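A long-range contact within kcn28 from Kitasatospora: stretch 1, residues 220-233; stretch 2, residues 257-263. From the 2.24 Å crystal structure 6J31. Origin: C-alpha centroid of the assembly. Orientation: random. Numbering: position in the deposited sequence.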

ATOM      1  N   ASP A 220      14.136 -18.518  -6.018  1.00 94.89           N
ATOM      2  CA  ASP A 220      13.096 -19.512  -5.819  1.00 90.68           C
ATOM      3  C   ASP A 220      13.291 -20.164  -4.456  1.00 87.69           C
ATOM      4  O   ASP A 220      14.419 -20.360  -4.003  1.00 87.82           O
ATOM      5  CB  ASP A 220      13.140 -20.560  -6.933  1.00 90.01           C
ATOM      6  CG  ASP A 220      11.791 -21.200  -7.193  1.00 89.02           C
ATOM      7  OD1 ASP A 220      11.228 -21.817  -6.264  1.00 88.82           O
ATOM      8  OD2 ASP A 220      11.286 -21.074  -8.330  1.00 88.35           O
ATOM      9  N   TRP A 221      12.190 -20.511  -3.801  1.00 84.75           N
ATOM     10  CA  TRP A 221      12.240 -21.146  -2.492  1.00 82.84           C
ATOM     11  C   TRP A 221      11.508 -22.478  -2.542  1.00 85.79           C
ATOM     12  O   TRP A 221      10.328 -22.525  -2.898  1.00 85.35           O
ATOM     13  CB  TRP A 221      11.631 -20.231  -1.426  1.00 78.66           C
ATOM     14  CG  TRP A 221      11.876 -20.679  -0.022  1.00 74.37           C
ATOM     15  CD1 TRP A 221      12.936 -20.341   0.773  1.00 72.46           C
ATOM     16  CD2 TRP A 221      11.057 -21.557   0.755  1.00 71.80           C
ATOM     17  NE1 TRP A 221      12.820 -20.950   2.000  1.00 70.89           N
ATOM     18  CE2 TRP A 221      11.675 -21.703   2.013  1.00 70.80           C
ATOM     19  CE3 TRP A 221       9.858 -22.234   0.509  1.00 70.97           C
ATOM     20  CZ2 TRP A 221      11.135 -22.499   3.021  1.00 71.39           C
ATOM     21  CZ3 TRP A 221       9.323 -23.020   1.511  1.00 71.17           C
ATOM     22  CH2 TRP A 221       9.961 -23.147   2.752  1.00 71.72           C
ATOM     23  N   LYS A 222      12.210 -23.555  -2.203  1.00 89.69           N
ATOM     24  CA  LYS A 222      11.651 -24.900  -2.223  1.00 93.26           C
ATOM     25  C   LYS A 222      11.364 -25.364  -0.799  1.00 95.03           C
ATOM     26  O   LYS A 222      12.178 -25.162   0.110  1.00 95.41           O
ATOM     27  CB  LYS A 222      12.582 -25.875  -2.949  1.00 95.41           C
ATOM     28  CG  LYS A 222      12.608 -25.648  -4.467  1.00 97.25           C
ATOM     29  CD  LYS A 222      11.198 -25.686  -5.082  1.00 98.89           C
ATOM     30  CE  LYS A 222      10.659 -27.112  -5.216  1.00100.34           C
ATOM     31  NZ  LYS A 222       9.254 -27.144  -5.734  1.00 99.98           N
ATOM     32  N   ARG A 223      10.191 -25.965  -0.616  1.00 96.60           N
ATOM     33  CA  ARG A 223       9.797 -26.487   0.684  1.00 98.45           C
ATOM     34  C   ARG A 223      10.774 -27.561   1.147  1.00 97.72           C
ATOM     35  O   ARG A 223      11.069 -28.492   0.384  1.00 98.09           O
ATOM     36  CB  ARG A 223       8.403 -27.096   0.617  1.00101.76           C
ATOM     37  CG  ARG A 223       7.931 -27.676   1.936  1.00105.59           C
ATOM     38  CD  ARG A 223       6.500 -28.147   1.851  1.00108.96           C
ATOM     39  NE  ARG A 223       6.430 -29.322   0.983  1.00112.13           N
ATOM     40  CZ  ARG A 223       6.574 -30.575   1.403  1.00114.21           C
ATOM     41  NH1 ARG A 223       6.819 -30.824   2.680  1.00115.29           N
ATOM     42  NH2 ARG A 223       6.500 -31.582   0.542  1.00116.07           N
ATOM     43  N   PRO A 224      11.305 -27.471   2.364  1.00 97.06           N
ATOM     44  CA  PRO A 224      12.228 -28.509   2.839  1.00 97.55           C
ATOM     45  C   PRO A 224      11.512 -29.850   2.920  1.00 97.79           C
ATOM     46  O   PRO A 224      10.390 -29.942   3.426  1.00 98.04           O
ATOM     47  CB  PRO A 224      12.642 -28.005   4.227  1.00 97.47           C
ATOM     48  CG  PRO A 224      12.316 -26.549   4.227  1.00 96.53           C
ATOM     49  CD  PRO A 224      11.098 -26.416   3.368  1.00 96.29           C
ATOM     50  N   ALA A 225      12.162 -30.887   2.403  1.00 98.02           N
ATOM     51  CA  ALA A 225      11.574 -32.218   2.437  1.00 99.85           C
ATOM     52  C   ALA A 225      11.387 -32.684   3.877  1.00102.44           C
ATOM     53  O   ALA A 225      12.279 -32.538   4.716  1.00101.88           O
ATOM     54  CB  ALA A 225      12.452 -33.207   1.670  1.00 99.88           C
ATOM     55  N   GLY A 226      10.214 -33.251   4.160  1.00105.74           N
ATOM     56  CA  GLY A 226       9.849 -33.623   5.511  1.00109.36           C
ATOM     57  C   GLY A 226       9.021 -32.605   6.267  1.00111.50           C
ATOM     58  O   GLY A 226       8.700 -32.842   7.439  1.00112.37           O
ATOM     59  N   ALA A 227       8.671 -31.484   5.643  1.00112.30           N
ATOM     60  CA  ALA A 227       7.829 -30.455   6.246  1.00113.43           C
ATOM     61  C   ALA A 227       6.487 -30.479   5.525  1.00112.71           C
ATOM     62  O   ALA A 227       6.384 -30.036   4.378  1.00116.53           O
ATOM     63  CB  ALA A 227       8.488 -29.081   6.154  1.00114.94           C
ATOM     64  N   GLU A 228       5.455 -30.983   6.203  1.00105.63           N
ATOM     65  CA  GLU A 228       4.150 -31.126   5.563  1.00 99.97           C
ATOM     66  C   GLU A 228       3.479 -29.779   5.322  1.00 92.32           C
ATOM     67  O   GLU A 228       2.822 -29.585   4.294  1.00 91.64           O
ATOM     68  CB  GLU A 228       3.262 -32.030   6.413  1.00101.48           C
ATOM     69  CG  GLU A 228       4.033 -33.156   7.078  1.00103.28           C
ATOM     70  CD  GLU A 228       3.356 -34.497   6.931  1.00104.84           C
ATOM     71  OE1 GLU A 228       2.149 -34.591   7.235  1.00105.26           O
ATOM     72  OE2 GLU A 228       4.033 -35.456   6.503  1.00105.59           O
ATOM     73  N   LYS A 229       3.629 -28.836   6.248  1.00 85.39           N
ATOM     74  CA  LYS A 229       2.998 -27.531   6.131  1.00 78.78           C
ATOM     75  C   LYS A 229       4.037 -26.441   6.349  1.00 73.30           C
ATOM     76  O   LYS A 229       5.004 -26.625   7.093  1.00 72.78           O
ATOM     77  CB  LYS A 229       1.843 -27.378   7.132  1.00 77.94           C
ATOM     78  CG  LYS A 229       0.717 -28.383   6.928  1.00 77.75           C
ATOM     79  CD  LYS A 229      -0.553 -27.732   6.401  1.00 76.90           C
ATOM     80  CE  LYS A 229      -1.582 -28.784   6.004  1.00 77.14           C
ATOM     81  NZ  LYS A 229      -2.943 -28.204   5.822  1.00 77.34           N
ATOM     82  N   VAL A 230       3.844 -25.309   5.673  1.00 68.05           N
ATOM     83  CA  VAL A 230       4.781 -24.193   5.713  1.00 63.23           C
ATOM     84  C   VAL A 230       4.047 -22.947   6.185  1.00 58.67           C
ATOM     85  O   VAL A 230       2.967 -22.625   5.678  1.00 56.97           O
ATOM     86  CB  VAL A 230       5.428 -23.953   4.337  1.00 62.23           C
ATOM     87  CG1 VAL A 230       6.181 -22.633   4.321  1.00 61.79           C
ATOM     88  CG2 VAL A 230       6.343 -25.108   3.977  1.00 61.94           C
ATOM     89  N   ALA A 231       4.647 -22.236   7.133  1.00 56.76           N
ATOM     90  CA  ALA A 231       4.133 -20.970   7.626  1.00 54.34           C
ATOM     91  C   ALA A 231       5.154 -19.872   7.381  1.00 53.59           C
ATOM     92  O   ALA A 231       6.354 -20.074   7.584  1.00 56.20           O
ATOM     93  CB  ALA A 231       3.813 -21.048   9.114  1.00 53.90           C
ATOM     94  N   LEU A 232       4.676 -18.705   6.956  1.00 51.55           N
ATOM     95  CA  LEU A 232       5.515 -17.527   6.791  1.00 48.62           C
ATOM     96  C   LEU A 232       5.040 -16.446   7.749  1.00 49.11           C
ATOM     97  O   LEU A 232       3.853 -16.105   7.764  1.00 48.65           O
ATOM     98  CB  LEU A 232       5.482 -17.008   5.350  1.00 45.30           C
ATOM     99  CG  LEU A 232       6.130 -15.630   5.157  1.00 42.25           C
ATOM    100  CD1 LEU A 232       7.628 -15.675   5.462  1.00 40.44           C
ATOM    101  CD2 LEU A 232       5.875 -15.081   3.763  1.00 41.07           C
ATOM    102  N   VAL A 233       5.958 -15.928   8.559  1.00 50.56           N
ATOM    103  CA  VAL A 233       5.679 -14.817   9.463  1.00 51.01           C
ATOM    104  C   VAL A 233       6.471 -13.618   8.965  1.00 52.92           C
ATOM    105  O   VAL A 233       7.708 -13.627   8.980  1.00 52.68           O
ATOM    106  CB  VAL A 233       6.041 -15.150  10.917  1.00 49.98           C
ATOM    107  CG1 VAL A 233       5.819 -13.932  11.812  1.00 49.40           C
ATOM    108  CG2 VAL A 233       5.234 -16.335  11.409  1.00 49.47           C
ATOM    109  N   PRO A 257       5.949 -29.931  14.966  1.00 87.92           N
ATOM    110  CA  PRO A 257       6.640 -30.637  13.887  1.00 88.80           C
ATOM    111  C   PRO A 257       5.667 -30.882  12.747  1.00 89.59           C
ATOM    112  O   PRO A 257       4.448 -30.783  12.912  1.00 91.74           O
ATOM    113  CB  PRO A 257       7.091 -31.951  14.540  1.00 89.65           C
ATOM    114  CG  PRO A 257       6.994 -31.702  16.010  1.00 89.29           C
ATOM    115  CD  PRO A 257       5.831 -30.787  16.155  1.00 88.38           C
ATOM    116  N   ASP A 258       6.236 -31.166  11.574  1.00 90.37           N
ATOM    117  CA  ASP A 258       5.535 -31.371  10.309  1.00 91.12           C
ATOM    118  C   ASP A 258       5.265 -30.002   9.698  1.00 86.89           C
ATOM    119  O   ASP A 258       4.955 -29.890   8.508  1.00 85.79           O
ATOM    120  CB  ASP A 258       4.230 -32.156  10.483  1.00 94.60           C
ATOM    121  CG  ASP A 258       4.441 -33.489  11.162  1.00 97.78           C
ATOM    122  OD1 ASP A 258       5.545 -34.054  11.023  1.00 98.82           O
ATOM    123  OD2 ASP A 258       3.505 -33.966  11.840  1.00 98.89           O
ATOM    124  N   TRP A 259       5.399 -28.959  10.511  1.00 83.61           N
ATOM    125  CA  TRP A 259       5.305 -27.580  10.066  1.00 80.03           C
ATOM    126  C   TRP A 259       6.712 -27.019   9.958  1.00 77.05           C
ATOM    127  O   TRP A 259       7.579 -27.345  10.774  1.00 77.55           O
ATOM    128  CB  TRP A 259       4.490 -26.722  11.040  1.00 79.67           C
ATOM    129  CG  TRP A 259       3.011 -26.737  10.835  1.00 78.70           C
ATOM    130  CD1 TRP A 259       2.132 -27.685  11.264  1.00 78.52           C
ATOM    131  CD2 TRP A 259       2.231 -25.737  10.169  1.00 77.83           C
ATOM    132  NE1 TRP A 259       0.853 -27.346  10.896  1.00 78.39           N
ATOM    133  CE2 TRP A 259       0.887 -26.154  10.222  1.00 77.70           C
ATOM    134  CE3 TRP A 259       2.540 -24.536   9.525  1.00 77.11           C
ATOM    135  CZ2 TRP A 259      -0.147 -25.409   9.658  1.00 76.51           C
ATOM    136  CZ3 TRP A 259       1.514 -23.800   8.966  1.00 76.29           C
ATOM    137  CH2 TRP A 259       0.188 -24.239   9.035  1.00 76.18           C
ATOM    138  N   HIS A 260       6.943 -26.182   8.953  1.00 73.58           N
ATOM    139  CA  HIS A 260       8.192 -25.444   8.850  1.00 69.51           C
ATOM    140  C   HIS A 260       7.885 -23.957   8.873  1.00 64.92           C
ATOM    141  O   HIS A 260       7.060 -23.476   8.088  1.00 63.68           O
ATOM    142  CB  HIS A 260       8.983 -25.799   7.593  1.00 69.96           C
ATOM    143  CG  HIS A 260      10.351 -25.191   7.569  1.00 70.73           C
ATOM    144  ND1 HIS A 260      11.409 -25.715   8.280  1.00 71.11           N
ATOM    145  CD2 HIS A 260      10.827 -24.086   6.947  1.00 70.13           C
ATOM    146  CE1 HIS A 260      12.481 -24.969   8.084  1.00 70.91           C
ATOM    147  NE2 HIS A 260      12.154 -23.974   7.280  1.00 70.26           N
ATOM    148  N   LEU A 261       8.546 -23.240   9.774  1.00 62.64           N
ATOM    149  CA  LEU A 261       8.339 -21.812   9.957  1.00 59.55           C
ATOM    150  C   LEU A 261       9.440 -21.033   9.251  1.00 55.52           C
ATOM    151  O   LEU A 261      10.628 -21.299   9.458  1.00 54.39           O
ATOM    152  CB  LEU A 261       8.314 -21.463  11.445  1.00 60.50           C
ATOM    153  CG  LEU A 261       8.578 -20.010  11.845  1.00 59.32           C
ATOM    154  CD1 LEU A 261       7.528 -19.085  11.264  1.00 58.56           C
ATOM    155  CD2 LEU A 261       8.610 -19.890  13.355  1.00 60.32           C
ATOM    156  N   VAL A 262       9.038 -20.082   8.413  1.00 52.85           N
ATOM    157  CA  VAL A 262       9.943 -19.114   7.806  1.00 50.08           C
ATOM    158  C   VAL A 262       9.653 -17.787   8.484  1.00 51.92           C
ATOM    159  O   VAL A 262       8.607 -17.172   8.244  1.00 52.46           O
ATOM    160  CB  VAL A 262       9.756 -19.007   6.286  1.00 46.22           C
ATOM    161  CG1 VAL A 262      10.623 -17.879   5.731  1.00 43.99           C
ATOM    162  CG2 VAL A 262      10.073 -20.328   5.606  1.00 45.66           C
ATOM    163  N   LEU A 263      10.569 -17.345   9.331  1.00 54.63           N
ATOM    164  CA  LEU A 263      10.359 -16.181  10.182  1.00 57.10           C
ATOM    165  C   LEU A 263      11.190 -15.029   9.632  1.00 58.79           C
ATOM    166  O   LEU A 263      12.422 -15.043   9.725  1.00 59.16           O
ATOM    167  CB  LEU A 263      10.736 -16.511  11.627  1.00 57.88           C
ATOM    168  CG  LEU A 263      10.610 -15.411  12.681  1.00 57.70           C
ATOM    169  CD1 LEU A 263       9.333 -14.620  12.488  1.00 56.98           C
ATOM    170  CD2 LEU A 263      10.656 -16.017  14.078  1.00 57.39           C
TER

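The contact is a parallel pairing of two neighbouring beta strands, 229-233 and 259-263, held by a regular backbone ladder and covered on both faces by side chains, with the loop before the first strand folded back over one face. The strands run 21° apart, and at the start of the register Lys-229 CA sits 4.6 Å from Trp-259 CA.

The ladder follows the rule of parallel sheets: alternate residues of each strand turn both backbone polar groups to the partner. Lys-229 N donates to Asp-258 O at 2.8 Å, and Lys-229 O accepts from His-260 N at 2.7 Å. The pattern then repeats: Ala-231 N to His-260 O at 2.9 Å, Val-262 N to Ala-231 O at 2.8 Å, and Val-233 N to Val-262 O at 2.9 Å. The N-H groups of all five bonds are well aimed at their acceptors. CA-H...O contacts fill the spaces between, as where Val-230 CA lies 3.4 Å from His-260 O.

On the face carrying Lys-229, Ala-231 and Val-233, the indole of Trp-259 lies across its neighbours. Lys-229 CB sits over its six-membered ring, 3.5 Å from the centroid, so the aliphatic root of the lysine covers the aromatic face while its chain leads away, a sound use of a long charged residue at a partly exposed position. Ala-231 meets the ring edge, CB to Trp-259 CZ3 at 3.6 Å. Further along, Val-233 spreads its two methyls between two leucines: CG2 lies 3.6 Å from Leu-261 CD1, and CG1 lies 3.6 Å from Leu-263 CD1. Branched aliphatic groups suit this buried end.

The other face carries Val-230, Leu-232, His-260 and Val-262. Leu-232 CD1 reaches Val-262 CG1 at 3.7 Å, while Trp-221, from the preceding loop, brings CZ2 to within 3.5 Å of Val-262 CG2. Thus Val-262 is packed by both strand and loop. His-260, the residue most covered by the opposing stretch, is a buried ring whose face and CB pack on nonpolar atoms: Pro-224 CG lies over its face, 3.9 Å from the ring centroid, and Ala-227 CB touches His-260 CB at 3.6 Å. Its NE2 is hydrogen-bonded elsewhere in the structure, which pays for burying that polar atom.

A type II turn from Pro-224 to Ala-227, closed by Ala-227 N to Pro-224 O at 3.2 Å, places both of these residues against the histidine. Gly-226 suits the turn because its positive phi of 95° would jam a CB against the preceding carbonyl oxygen.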